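Local coordinates for beta sliding clamp (Borrelia burgdorferi, PDB 6DJ8), which probably forms a ring-shaped head-to-tail homodimer around DNA that tethers DNA polymerases and other proteins to it and makes synthesis processive, at residues H11-C17 with I71-F77; Q21-E25 with S67-I71; S43-V49 with F77-A83; S108-M113 with D125-T131. All blocks are in the same frame, centred on the assembly; numbering follows the deposited sequence.

All four contacts lie in the N-terminal domain. Contacts 1 and 4 sit at the two ends of one antiparallel sheet within the subunit, the contact 4 end being continued by the second subunit. Contacts 2 and 3 involve the facing sheet, contact 2 through a helix packed on it; both are buried, while 1 and 4 are partly buried. Contact 3 is a long ladder with an apolar inner face; contact 2 has no direct hydrogen bond, its polar links running through water. Contact 1, a short, fading ladder, shares Ile-71 with contact 2 and Phe-77 with contact 3. Contact 4 adds charged and imidazole groups, and its Leu-110 and Thr-131 meet Val-79 of contact 3.

Contact 1: residues H11-C17 with I71-F77; sequences HNTFFIC and IVSETDF
A chi1 of -52° leaves the Thr-13 methyl CG2 pointing opposite the backbone N, and Phe-77 has CG swung between backbone N and carbonyl carbon (chi1 64°); together these put the methyl over one face of the phenylalanine ring, in a CH-pi contact with CG2 3.7 Å from the centroid. The same ring offers its CZ to the edge of Phe-15, 3.9 Å from CD1, the two side chains standing roughly perpendicular. Phe-14 turns to the other side of the strand, where Glu-74 OE2 lies in the ring plane, 3.5 Å from CZ, and Lys-100 makes a cation-pi contact. Backbone pairing is short: Ile-16 N bonds to Val-72 O at 2.8 Å and Val-72 N to Ile-16 O at 3.0 Å. Further along, Thr-75 OG1 donates to Asn-12 O (2.7 Å). As regular pairing gives out at this sheet edge, a side-chain hydroxyl takes over the linking, with aromatic packing beneath and a carboxylate on the outer side.

Contact 2: residues Q21-E25 with S67-I71; sequences QIMNE and STISI
Glu-25 OE1 is gripped by two partners, the hydroxyl of Tyr-254 and a water that also donates to Glu-25 O and accepts from Ser-67 OG at 2.7 Å. Glu-25 OE2 bonds to Asn-253, so both carboxylate oxygens are satisfied. The contact packs helix 19-29 of the N-terminal domain on strand 64-70; Asn-253 and Tyr-254 come from the central-domain part of the chain, where strand 254-259 continues the same sheet. Helix segment 21-25 runs antiparallel to strand segment 67-70 (178°), the axes 9.9 Å apart. Ile-69 is wedged between them: CG2 lies 3.4 Å from Gln-21 NE2 and 3.6 Å from Glu-25 CG, and CD1 is 4.1 Å from Ile-22 CB. Gln-21, fully extended (chi1 -177°), runs counter to Ile-69 and carries its amide to Ser-70. There one water donates to Gln-21 OE1 and Ser-70 O, and another accepts from Gln-21 NE2 and Ser-70 N. This is consistent with the modelled orientation and should help hold the amide in place, leaving helix and strand joined through solvent.

Contact 3: residues S43-V49 with F77-A83; sequences SALLIEV and FKVLINA
This is an antiparallel beta ladder between strands 44-50 and 77-82, at one edge of the sheet that continues from the N-terminal domain into the central one. Leu-45 with Ile-81 and Ile-47 with Val-79 are hydrogen-bonded pairs; Ile-47 N reaches Val-79 O at 2.9 Å, and the return bond, Val-79 N to Ile-47 O, has the same length. Toward Phe-77 the ladder slackens: Val-49 N still bonds to Phe-77 O, but Phe-77 N to Val-49 O is weak at 3.4 Å.

The face carrying Leu-45, Ile-47, Val-49, Val-79 and Ile-81 is apolar and, through Ile-47 and Val-49, meets Phe-15 of the facing sheet. Ile-47 CG1 lies beside Val-79 CB at 3.9 Å, and Val-49 CG2 comes within 3.5 Å of Phe-77 CE1. On the other face Leu-46 and Leu-80 pack against helix 135-140. Next to them Glu-48, its CG opposite the backbone N (chi1 163°), and Lys-78 (chi1 -57°) are laid alongside each other, ending in a salt bridge, Glu-48 OE1 to Lys-78 NZ 3.3 Å, whose hydrogen bond is weak.

At the far end Asn-82 takes the N-cap position of helix 83-92, its OD1 bonded to Asn-85 N. The pairing persists one residue into that helix, where the Ala-83 N-H points at an in-plane lone pair of Ser-43 O, N to O 3.0 Å, with an N-H...O angle of 174°.

Contact 4: residues S108-M113 with D125-T131; sequences SKLEIM and DHLKEPT
Ser-108 accepts Thr-131 N on its carbonyl O at 2.8 Å, the donor standing well above the carbonyl plane. With Lys-109 it forms a G1 bulge opposite Asn-104. Lys-109 crosses Pro-130, CG lying 3.9 Å from Pro-130 CA, and its NZ bonds to Thr-322 O of the second subunit. Leu-110 pairs closely with Glu-129, Leu-110 N to Glu-129 O 2.7 Å and nearly straight at 175°, and its CD1 meets Thr-131 CG2 at 3.7 Å. The two strands are the arms of a beta hairpin, and the outer arm, 126-130, pairs with a strand of the second subunit, carrying the sheet across the ring interface; Glu-129 turns its carboxylate to Arg-324 and Tyr-297 of that subunit.

Glu-111 bends at chi2 (-112°), bringing OE1 into the plane of the His-126 ring, where NE2 donates to it at 2.7 Å. Lys-128 runs alongside with CE 3.2 Å from the same OE1, though its NZ, at 4.3 Å from OE1, is beyond salt-bridge range; the nearby positive charge probably stabilises the carboxylate. Ile-112 exchanges backbone bonds with Leu-127, and its carbonyl O lies over one face of the imidazole. Met-113 lies beside that ring, CE 3.7 Å from His-126 CE1.

Contact 1: residues H11-C17 with I71-F77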
loop_
_atom_site.group_PDB
_atom_site.type_symbol
_atom_site.label_atom_id
_atom_site.label_comp_id
_atom_site.label_asym_id
_atom_site.label_seq_id
_atom_site.Cartn_x
_atom_site.Cartn_y
_atom_site.Cartn_z
ATOM N N HIS A 11 -4.956 -42.445 4.625
ATOM C CA HIS A 11 -5.644 -42.504 5.909
ATOM C C HIS A 11 -4.718 -42.242 7.095
ATOM O O HIS A 11 -5.197 -41.812 8.150
ATOM C CB HIS A 11 -6.326 -43.863 6.071
ATOM C CG HIS A 11 -5.368 -44.994 6.275
ATOM N ND1 HIS A 11 -4.836 -45.305 7.508
ATOM C CD2 HIS A 11 -4.839 -45.882 5.401
ATOM C CE1 HIS A 11 -4.026 -46.341 7.387
ATOM N NE2 HIS A 11 -4.005 -46.707 6.118
ATOM N N ASN A 12 -3.407 -42.479 6.960
ATOM C CA ASN A 12 -2.507 -42.252 8.088
ATOM C C ASN A 12 -1.308 -41.366 7.765
ATOM O O ASN A 12 -0.361 -41.329 8.560
ATOM C CB ASN A 12 -2.014 -43.599 8.662
ATOM C CG ASN A 12 -1.220 -44.424 7.653
ATOM O OD1 ASN A 12 -1.013 -44.009 6.513
ATOM N ND2 ASN A 12 -0.768 -45.605 8.078
ATOM N N THR A 13 -1.305 -40.654 6.636
ATOM C CA THR A 13 -0.210 -39.735 6.324
ATOM C C THR A 13 -0.789 -38.322 6.352
ATOM O O THR A 13 -1.109 -37.736 5.317
ATOM C CB THR A 13 0.429 -40.057 4.975
ATOM O OG1 THR A 13 0.790 -41.439 4.947
ATOM C CG2 THR A 13 1.725 -39.273 4.823
ATOM N N PHE A 14 -0.896 -37.764 7.554
ATOM C CA PHE A 14 -1.542 -36.472 7.741
ATOM C C PHE A 14 -1.039 -35.837 9.028
ATOM O O PHE A 14 -0.392 -36.482 9.851
ATOM C CB PHE A 14 -3.069 -36.624 7.820
ATOM C CG PHE A 14 -3.525 -37.300 9.074
ATOM C CD1 PHE A 14 -3.701 -38.675 9.102
ATOM C CD2 PHE A 14 -3.742 -36.576 10.240
ATOM C CE1 PHE A 14 -4.111 -39.315 10.262
ATOM C CE2 PHE A 14 -4.135 -37.212 11.407
ATOM C CZ PHE A 14 -4.324 -38.579 11.418
ATOM N N PHE A 15 -1.404 -34.573 9.220
ATOM C CA PHE A 15 -1.311 -34.000 10.546
ATOM C C PHE A 15 -2.442 -32.998 10.721
ATOM O O PHE A 15 -2.946 -32.429 9.751
ATOM C CB PHE A 15 0.049 -33.344 10.810
ATOM C CG PHE A 15 0.354 -32.200 9.917
ATOM C CD1 PHE A 15 0.980 -32.412 8.709
ATOM C CD2 PHE A 15 0.025 -30.907 10.277
ATOM C CE1 PHE A 15 1.267 -31.362 7.871
ATOM C CE2 PHE A 15 0.309 -29.864 9.451
ATOM C CZ PHE A 15 0.924 -30.089 8.234
ATOM N N ILE A 16 -2.822 -32.793 11.979
ATOM C CA ILE A 16 -3.796 -31.791 12.381
ATOM C C ILE A 16 -3.037 -30.695 13.106
ATOM O O ILE A 16 -2.190 -30.978 13.960
ATOM C CB ILE A 16 -4.882 -32.405 13.285
ATOM C CG1 ILE A 16 -5.557 -33.601 12.581
ATOM C CG2 ILE A 16 -5.903 -31.344 13.708
ATOM C CD1 ILE A 16 -6.610 -34.291 13.410
ATOM N N CYS A 17 -3.336 -29.447 12.768
ATOM C CA CYS A 17 -2.653 -28.323 13.385
ATOM C C CYS A 17 -3.645 -27.198 13.626
ATOM O O CYS A 17 -4.766 -27.188 13.101
ATOM C CB CYS A 17 -1.506 -27.816 12.517
ATOM S SG CYS A 17 -2.058 -27.195 10.939
ATOM N N ILE A 71 1.613 -30.652 16.778
ATOM C CA ILE A 71 0.561 -31.138 15.903
ATOM C C ILE A 71 0.084 -32.485 16.430
ATOM O O ILE A 71 0.662 -33.059 17.358
ATOM C CB ILE A 71 1.036 -31.302 14.447
ATOM C CG1 ILE A 71 2.247 -32.248 14.439
ATOM C CG2 ILE A 71 1.305 -29.944 13.804
ATOM C CD1 ILE A 71 2.706 -32.680 13.086
ATOM N N VAL A 72 -0.935 -33.023 15.767
ATOM C CA VAL A 72 -1.395 -34.391 15.973
ATOM C C VAL A 72 -1.127 -35.151 14.683
ATOM O O VAL A 72 -1.424 -34.646 13.588
ATOM C CB VAL A 72 -2.885 -34.427 16.354
ATOM C CG1 VAL A 72 -3.416 -35.865 16.348
ATOM C CG2 VAL A 72 -3.089 -33.763 17.711
ATOM N N SER A 73 -0.535 -36.339 14.797
ATOM C CA SER A 73 -0.208 -37.108 13.606
ATOM C C SER A 73 -0.231 -38.598 13.921
ATOM O O SER A 73 -0.456 -39.015 15.061
ATOM C CB SER A 73 1.164 -36.716 13.071
ATOM O OG SER A 73 2.162 -37.260 13.917
ATOM N N GLU A 74 0.007 -39.399 12.900
ATOM C CA GLU A 74 0.087 -40.836 13.134
ATOM C C GLU A 74 1.356 -41.438 12.563
ATOM O O GLU A 74 1.919 -42.348 13.168
ATOM C CB GLU A 74 -1.119 -41.572 12.524
ATOM C CG GLU A 74 -2.345 -41.617 13.401
ATOM C CD GLU A 74 -3.558 -42.159 12.662
ATOM O OE1 GLU A 74 -3.389 -43.042 11.790
ATOM O OE2 GLU A 74 -4.677 -41.690 12.951
ATOM N N THR A 75 1.821 -40.956 11.416
ATOM C CA THR A 75 3.082 -41.405 10.848
ATOM C C THR A 75 3.935 -40.187 10.542
ATOM O O THR A 75 3.437 -39.065 10.427
ATOM C CB THR A 75 2.898 -42.253 9.582
ATOM O OG1 THR A 75 2.286 -41.462 8.551
ATOM C CG2 THR A 75 2.040 -43.492 9.873
ATOM N N ASP A 76 5.223 -40.433 10.381
ATOM C CA ASP A 76 6.192 -39.397 10.079
ATOM C C ASP A 76 6.387 -39.343 8.574
ATOM O O ASP A 76 6.393 -40.378 7.903
ATOM C CB ASP A 76 7.526 -39.696 10.769
ATOM C CG ASP A 76 7.423 -39.647 12.284
ATOM O OD1 ASP A 76 6.339 -39.293 12.802
ATOM O OD2 ASP A 76 8.428 -39.976 12.955
ATOM N N PHE A 77 6.531 -38.137 8.039
ATOM C CA PHE A 77 6.755 -37.977 6.610
ATOM C C PHE A 77 7.255 -36.561 6.373
ATOM O O PHE A 77 7.163 -35.700 7.247
ATOM C CB PHE A 77 5.476 -38.241 5.800
ATOM C CG PHE A 77 4.356 -37.256 6.076
ATOM C CD1 PHE A 77 3.500 -37.433 7.149
ATOM C CD2 PHE A 77 4.168 -36.156 5.257
ATOM C CE1 PHE A 77 2.464 -36.538 7.388
ATOM C CE2 PHE A 77 3.137 -35.239 5.499
ATOM C CZ PHE A 77 2.287 -35.430 6.564
HETATM O O HOH W 1 0.791 -38.670 9.903
#

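Contact 2: residues Q21-E25 with S67-I71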
loop_
_atom_site.group_PDB
_atom_site.type_symbol
_atom_site.label_atom_id
_atom_site.label_comp_id
_atom_site.label_asym_id
_atom_site.label_seq_id
_atom_site.Cartn_x
_atom_site.Cartn_y
_atom_site.Cartn_z
ATOM N N GLN A 21 -1.847 -20.825 13.933
ATOM C CA GLN A 21 -0.437 -21.029 14.273
ATOM C C GLN A 21 0.370 -21.365 13.031
ATOM O O GLN A 21 1.391 -20.728 12.753
ATOM C CB GLN A 21 -0.286 -22.138 15.309
ATOM C CG GLN A 21 1.163 -22.340 15.757
ATOM C CD GLN A 21 1.278 -23.381 16.841
ATOM O OE1 GLN A 21 0.408 -24.252 16.962
ATOM N NE2 GLN A 21 2.334 -23.292 17.652
ATOM N N ILE A 22 -0.081 -22.349 12.245
ATOM C CA ILE A 22 0.733 -22.709 11.091
ATOM C C ILE A 22 0.736 -21.574 10.073
ATOM O O ILE A 22 1.716 -21.395 9.340
ATOM C CB ILE A 22 0.289 -24.046 10.475
ATOM C CG1 ILE A 22 1.391 -24.538 9.521
ATOM C CG2 ILE A 22 -1.095 -23.895 9.804
ATOM C CD1 ILE A 22 1.114 -25.840 8.825
ATOM N N MET A 23 -0.334 -20.767 10.024
ATOM C CA MET A 23 -0.317 -19.596 9.149
ATOM C C MET A 23 0.818 -18.645 9.539
ATOM O O MET A 23 1.593 -18.188 8.685
ATOM C CB MET A 23 -1.673 -18.860 9.197
ATOM C CG MET A 23 -1.738 -17.688 8.246
ATOM S SD MET A 23 -3.335 -16.835 8.309
ATOM C CE MET A 23 -4.459 -18.267 8.386
ATOM N N ASN A 24 0.934 -18.342 10.830
ATOM C CA ASN A 24 1.989 -17.428 11.273
ATOM C C ASN A 24 3.375 -17.992 10.978
ATOM O O ASN A 24 4.262 -17.267 10.509
ATOM C CB ASN A 24 1.842 -17.141 12.767
ATOM C CG ASN A 24 0.628 -16.284 13.078
ATOM O OD1 ASN A 24 0.122 -15.563 12.212
ATOM N ND2 ASN A 24 0.151 -16.362 14.316
ATOM N N GLU A 25 3.578 -19.288 11.234
ATOM C CA GLU A 25 4.910 -19.865 11.051
ATOM C C GLU A 25 5.275 -19.948 9.579
ATOM O O GLU A 25 6.442 -19.770 9.219
ATOM C CB GLU A 25 4.993 -21.247 11.695
ATOM C CG GLU A 25 4.715 -21.277 13.191
ATOM C CD GLU A 25 5.706 -20.451 14.039
ATOM O OE1 GLU A 25 6.671 -19.861 13.500
ATOM O OE2 GLU A 25 5.507 -20.410 15.267
ATOM N N SER A 67 11.679 -23.998 12.270
ATOM C CA SER A 67 10.724 -23.756 13.344
ATOM C C SER A 67 9.953 -25.039 13.623
ATOM O O SER A 67 9.838 -25.921 12.767
ATOM C CB SER A 67 9.734 -22.637 13.007
ATOM O OG SER A 67 8.838 -23.037 11.982
ATOM N N THR A 68 9.400 -25.125 14.831
ATOM C CA THR A 68 8.674 -26.313 15.245
ATOM C C THR A 68 7.406 -25.909 15.976
ATOM O O THR A 68 7.407 -24.953 16.759
ATOM C CB THR A 68 9.549 -27.202 16.155
ATOM O OG1 THR A 68 8.796 -28.344 16.573
ATOM C CG2 THR A 68 9.996 -26.435 17.379
ATOM N N ILE A 69 6.319 -26.636 15.701
ATOM C CA ILE A 69 5.043 -26.432 16.368
ATOM C C ILE A 69 4.441 -27.796 16.668
ATOM O O ILE A 69 4.753 -28.795 16.019
ATOM C CB ILE A 69 4.053 -25.607 15.523
ATOM C CG1 ILE A 69 3.764 -26.325 14.204
ATOM C CG2 ILE A 69 4.585 -24.202 15.299
ATOM C CD1 ILE A 69 2.629 -25.668 13.376
ATOM N N SER A 70 3.554 -27.822 17.656
ATOM C CA SER A 70 2.909 -29.058 18.061
ATOM C C SER A 70 1.756 -29.373 17.121
ATOM O O SER A 70 1.016 -28.480 16.711
ATOM C CB SER A 70 2.400 -28.934 19.494
ATOM O OG SER A 70 3.496 -28.883 20.395
ATOM N N ILE A 71 1.613 -30.652 16.778
ATOM C CA ILE A 71 0.561 -31.138 15.903
ATOM C C ILE A 71 0.084 -32.485 16.430
ATOM O O ILE A 71 0.662 -33.059 17.358
ATOM C CB ILE A 71 1.036 -31.302 14.447
ATOM C CG1 ILE A 71 2.247 -32.248 14.439
ATOM C CG2 ILE A 71 1.305 -29.944 13.804
ATOM C CD1 ILE A 71 2.706 -32.680 13.086
HETATM O O HOH W 2 -0.720 -26.556 15.657
HETATM O O HOH W 3 3.493 -25.416 19.118
HETATM O O HOH W 4 8.201 -20.419 11.541
#

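Contact 3: residues S43-V49 with F77-A83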
loop_
_atom_site.group_PDB
_atom_site.type_symbol
_atom_site.label_atom_id
_atom_site.label_comp_id
_atom_site.label_asym_id
_atom_site.label_seq_id
_atom_site.Cartn_x
_atom_site.Cartn_y
_atom_site.Cartn_z
ATOM N N SER A 43 11.760 -21.957 -4.174
ATOM C CA SER A 43 10.575 -21.219 -3.778
ATOM C C SER A 43 9.716 -22.021 -2.815
ATOM O O SER A 43 8.641 -21.558 -2.413
ATOM C CB SER A 43 9.766 -20.816 -5.011
ATOM O OG SER A 43 10.473 -19.851 -5.781
ATOM N N ALA A 44 10.170 -23.209 -2.436
ATOM C CA ALA A 44 9.413 -24.117 -1.597
ATOM C C ALA A 44 9.896 -24.049 -0.159
ATOM O O ALA A 44 10.967 -23.522 0.144
ATOM C CB ALA A 44 9.544 -25.548 -2.115
ATOM N N LEU A 45 9.095 -24.604 0.740
ATOM C CA LEU A 45 9.588 -24.906 2.074
ATOM C C LEU A 45 9.410 -26.397 2.341
ATOM O O LEU A 45 8.647 -27.093 1.656
ATOM C CB LEU A 45 8.882 -24.054 3.131
ATOM C CG LEU A 45 7.364 -24.012 3.114
ATOM C CD1 LEU A 45 6.839 -25.240 3.779
ATOM C CD2 LEU A 45 6.834 -22.768 3.809
ATOM N N LEU A 46 10.140 -26.893 3.329
ATOM C CA LEU A 46 10.139 -28.310 3.654
ATOM C C LEU A 46 9.466 -28.455 5.005
ATOM O O LEU A 46 9.887 -27.825 5.976
ATOM C CB LEU A 46 11.560 -28.879 3.677
ATOM C CG LEU A 46 11.714 -30.306 4.206
ATOM C CD1 LEU A 46 11.061 -31.292 3.273
ATOM C CD2 LEU A 46 13.204 -30.679 4.412
ATOM N N ILE A 47 8.391 -29.239 5.061
ATOM C CA ILE A 47 7.725 -29.514 6.327
ATOM C C ILE A 47 7.929 -30.976 6.658
ATOM O O ILE A 47 7.899 -31.841 5.772
ATOM C CB ILE A 47 6.226 -29.152 6.316
ATOM C CG1 ILE A 47 5.447 -30.061 5.381
ATOM C CG2 ILE A 47 6.026 -27.686 5.996
ATOM C CD1 ILE A 47 4.184 -30.582 6.016
ATOM N N GLU A 48 8.179 -31.246 7.933
ATOM C CA GLU A 48 8.427 -32.603 8.385
ATOM C C GLU A 48 7.541 -32.885 9.581
ATOM O O GLU A 48 7.497 -32.088 10.525
ATOM C CB GLU A 48 9.896 -32.821 8.759
ATOM C CG GLU A 48 10.085 -34.060 9.608
ATOM C CD GLU A 48 11.542 -34.394 9.881
ATOM O OE1 GLU A 48 12.388 -33.470 9.875
ATOM O OE2 GLU A 48 11.834 -35.589 10.096
ATOM N N VAL A 49 6.816 -33.994 9.520
ATOM C CA VAL A 49 6.080 -34.501 10.666
ATOM C C VAL A 49 6.992 -35.461 11.407
ATOM O O VAL A 49 7.460 -36.452 10.834
ATOM C CB VAL A 49 4.785 -35.205 10.234
ATOM C CG1 VAL A 49 4.201 -35.959 11.414
ATOM C CG2 VAL A 49 3.802 -34.196 9.689
ATOM N N PHE A 77 6.531 -38.137 8.039
ATOM C CA PHE A 77 6.755 -37.977 6.610
ATOM C C PHE A 77 7.255 -36.561 6.373
ATOM O O PHE A 77 7.163 -35.700 7.247
ATOM C CB PHE A 77 5.476 -38.241 5.800
ATOM C CG PHE A 77 4.356 -37.256 6.076
ATOM C CD1 PHE A 77 3.500 -37.433 7.149
ATOM C CD2 PHE A 77 4.168 -36.156 5.257
ATOM C CE1 PHE A 77 2.464 -36.538 7.388
ATOM C CE2 PHE A 77 3.137 -35.239 5.499
ATOM C CZ PHE A 77 2.287 -35.430 6.564
ATOM N N LYS A 78 7.745 -36.319 5.159
ATOM C CA LYS A 78 8.200 -34.996 4.754
ATOM C C LYS A 78 7.511 -34.607 3.453
ATOM O O LYS A 78 7.149 -35.468 2.646
ATOM C CB LYS A 78 9.728 -34.931 4.568
ATOM C CG LYS A 78 10.538 -35.333 5.791
ATOM C CD LYS A 78 12.008 -35.008 5.580
ATOM C CE LYS A 78 12.866 -35.487 6.734
ATOM N NZ LYS A 78 13.909 -34.459 7.059
ATOM N N VAL A 79 7.312 -33.298 3.276
ATOM C CA VAL A 79 6.695 -32.721 2.084
ATOM C C VAL A 79 7.433 -31.441 1.709
ATOM O O VAL A 79 7.663 -30.580 2.562
ATOM C CB VAL A 79 5.196 -32.414 2.293
ATOM C CG1 VAL A 79 4.674 -31.624 1.126
ATOM C CG2 VAL A 79 4.412 -33.707 2.416
ATOM N N LEU A 80 7.804 -31.318 0.438
ATOM C CA LEU A 80 8.334 -30.079 -0.114
ATOM C C LEU A 80 7.232 -29.404 -0.924
ATOM O O LEU A 80 6.705 -30.002 -1.873
ATOM C CB LEU A 80 9.548 -30.363 -0.990
ATOM C CG LEU A 80 10.355 -29.176 -1.495
ATOM C CD1 LEU A 80 11.074 -28.514 -0.323
ATOM C CD2 LEU A 80 11.357 -29.645 -2.551
ATOM N N ILE A 81 6.867 -28.182 -0.551
ATOM C CA ILE A 81 5.729 -27.514 -1.182
ATOM C C ILE A 81 6.028 -26.033 -1.356
ATOM O O ILE A 81 6.599 -25.394 -0.471
ATOM C CB ILE A 81 4.432 -27.719 -0.378
ATOM C CG1 ILE A 81 3.253 -26.973 -1.029
ATOM C CG2 ILE A 81 4.590 -27.249 1.052
ATOM C CD1 ILE A 81 1.955 -27.333 -0.381
ATOM N N ASN A 82 5.641 -25.496 -2.512
ATOM C CA ASN A 82 5.764 -24.072 -2.796
ATOM C C ASN A 82 5.211 -23.238 -1.653
ATOM O O ASN A 82 4.061 -23.413 -1.251
ATOM C CB ASN A 82 5.030 -23.758 -4.099
ATOM C CG ASN A 82 5.021 -22.291 -4.412
ATOM O OD1 ASN A 82 4.028 -21.596 -4.162
ATOM N ND2 ASN A 82 6.137 -21.794 -4.935
ATOM N N ALA A 83 6.048 -22.329 -1.119
ATOM C CA ALA A 83 5.688 -21.625 0.109
ATOM C C ALA A 83 4.479 -20.716 -0.092
ATOM O O ALA A 83 3.629 -20.609 0.794
ATOM C CB ALA A 83 6.871 -20.788 0.610
#

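Contact 4: residues S108-M113 with D125-T131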
loop_
_atom_site.group_PDB
_atom_site.type_symbol
_atom_site.label_atom_id
_atom_site.label_comp_id
_atom_site.label_asym_id
_atom_site.label_seq_id
_atom_site.Cartn_x
_atom_site.Cartn_y
_atom_site.Cartn_z
ATOM N N SER A 108 1.179 -36.574 -5.554
ATOM C CA SER A 108 1.990 -35.400 -5.231
ATOM C C SER A 108 1.108 -34.194 -4.914
ATOM O O SER A 108 1.185 -33.141 -5.541
ATOM C CB SER A 108 2.966 -35.091 -6.366
ATOM O OG SER A 108 3.991 -36.072 -6.427
ATOM N N LYS A 109 0.251 -34.384 -3.914
ATOM C CA LYS A 109 -0.718 -33.377 -3.519
ATOM C C LYS A 109 -0.909 -33.402 -2.012
ATOM O O LYS A 109 -0.835 -34.455 -1.372
ATOM C CB LYS A 109 -2.073 -33.581 -4.210
ATOM C CG LYS A 109 -2.261 -32.693 -5.429
ATOM C CD LYS A 109 -3.096 -33.377 -6.485
ATOM C CE LYS A 109 -3.182 -32.544 -7.765
ATOM N NZ LYS A 109 -1.861 -32.400 -8.445
ATOM N N LEU A 110 -1.113 -32.223 -1.464
ATOM C CA LEU A 110 -1.602 -32.042 -0.113
ATOM C C LEU A 110 -3.104 -31.812 -0.227
ATOM O O LEU A 110 -3.542 -30.997 -1.040
ATOM C CB LEU A 110 -0.912 -30.847 0.532
ATOM C CG LEU A 110 -0.061 -31.099 1.770
ATOM C CD1 LEU A 110 1.013 -32.087 1.449
ATOM C CD2 LEU A 110 0.559 -29.770 2.186
ATOM N N GLU A 111 -3.889 -32.576 0.518
ATOM C CA GLU A 111 -5.332 -32.409 0.541
ATOM C C GLU A 111 -5.646 -31.828 1.906
ATOM O O GLU A 111 -5.262 -32.402 2.932
ATOM C CB GLU A 111 -6.051 -33.738 0.326
ATOM C CG GLU A 111 -5.398 -34.607 -0.743
ATOM C CD GLU A 111 -6.255 -34.771 -1.977
ATOM O OE1 GLU A 111 -7.359 -34.186 -2.024
ATOM O OE2 GLU A 111 -5.826 -35.492 -2.903
ATOM N N ILE A 112 -6.334 -30.693 1.920
ATOM C CA ILE A 112 -6.565 -29.946 3.144
ATOM C C ILE A 112 -8.063 -29.811 3.346
ATOM O O ILE A 112 -8.806 -29.497 2.403
ATOM C CB ILE A 112 -5.882 -28.569 3.088
ATOM C CG1 ILE A 112 -4.421 -28.740 2.654
ATOM C CG2 ILE A 112 -6.001 -27.863 4.416
ATOM C CD1 ILE A 112 -3.569 -27.459 2.743
ATOM N N MET A 113 -8.499 -30.060 4.570
ATOM C CA MET A 113 -9.893 -29.952 4.935
ATOM C C MET A 113 -9.927 -29.383 6.338
ATOM O O MET A 113 -8.936 -29.451 7.079
ATOM C CB MET A 113 -10.600 -31.319 4.853
ATOM C CG MET A 113 -9.974 -32.374 5.771
ATOM S SD MET A 113 -9.778 -33.999 4.989
ATOM C CE MET A 113 -8.695 -33.565 3.623
ATOM N N ASP A 125 -15.722 -28.155 2.279
ATOM C CA ASP A 125 -14.683 -27.361 1.638
ATOM C C ASP A 125 -13.379 -28.154 1.581
ATOM O O ASP A 125 -13.042 -28.903 2.502
ATOM C CB ASP A 125 -14.470 -26.043 2.388
ATOM C CG ASP A 125 -15.746 -25.223 2.509
ATOM O OD1 ASP A 125 -16.681 -25.446 1.711
ATOM O OD2 ASP A 125 -15.811 -24.352 3.404
ATOM N N HIS A 126 -12.640 -27.986 0.489
ATOM C CA HIS A 126 -11.499 -28.838 0.213
ATOM C C HIS A 126 -10.511 -28.096 -0.671
ATOM O O HIS A 126 -10.909 -27.417 -1.619
ATOM C CB HIS A 126 -11.952 -30.137 -0.470
ATOM C CG HIS A 126 -10.889 -31.187 -0.548
ATOM N ND1 HIS A 126 -10.707 -32.143 0.429
ATOM C CD2 HIS A 126 -9.960 -31.442 -1.499
ATOM C CE1 HIS A 126 -9.711 -32.940 0.083
ATOM N NE2 HIS A 126 -9.240 -32.535 -1.081
ATOM N N LEU A 127 -9.226 -28.235 -0.353
ATOM C CA LEU A 127 -8.140 -27.658 -1.132
ATOM C C LEU A 127 -7.193 -28.767 -1.556
ATOM O O LEU A 127 -6.968 -29.724 -0.814
ATOM C CB LEU A 127 -7.350 -26.625 -0.328
ATOM C CG LEU A 127 -8.111 -25.625 0.539
ATOM C CD1 LEU A 127 -7.133 -24.764 1.368
ATOM C CD2 LEU A 127 -9.021 -24.723 -0.330
ATOM N N LYS A 128 -6.626 -28.635 -2.751
ATOM C CA LYS A 128 -5.618 -29.572 -3.234
ATOM C C LYS A 128 -4.402 -28.763 -3.642
ATOM O O LYS A 128 -4.488 -27.938 -4.558
ATOM C CB LYS A 128 -6.126 -30.414 -4.414
ATOM C CG LYS A 128 -7.251 -31.362 -4.061
ATOM C CD LYS A 128 -7.527 -32.352 -5.201
ATOM C CE LYS A 128 -8.656 -33.309 -4.839
ATOM N NZ LYS A 128 -9.113 -34.156 -6.000
ATOM N N GLU A 129 -3.278 -29.007 -2.971
ATOM C CA GLU A 129 -2.038 -28.272 -3.218
ATOM C C GLU A 129 -0.980 -29.224 -3.753
ATOM O O GLU A 129 -0.536 -30.137 -3.027
ATOM C CB GLU A 129 -1.548 -27.595 -1.942
ATOM C CG GLU A 129 -2.426 -26.431 -1.468
ATOM C CD GLU A 129 -2.318 -25.199 -2.375
ATOM O OE1 GLU A 129 -1.451 -25.180 -3.284
ATOM O OE2 GLU A 129 -3.097 -24.234 -2.165
ATOM N N PRO A 130 -0.552 -29.058 -4.994
ATOM C CA PRO A 130 0.488 -29.934 -5.533
ATOM C C PRO A 130 1.798 -29.736 -4.796
ATOM O O PRO A 130 2.093 -28.654 -4.283
ATOM C CB PRO A 130 0.593 -29.540 -7.014
ATOM C CG PRO A 130 -0.219 -28.271 -7.163
ATOM C CD PRO A 130 -1.256 -28.358 -6.075
ATOM N N THR A 131 2.555 -30.823 -4.708
ATOM C CA THR A 131 3.822 -30.867 -3.986
ATOM C C THR A 131 4.941 -31.329 -4.902
ATOM O O THR A 131 4.711 -31.795 -6.019
ATOM C CB THR A 131 3.734 -31.802 -2.775
ATOM O OG1 THR A 131 3.432 -33.130 -3.238
ATOM C CG2 THR A 131 2.651 -31.338 -1.819
#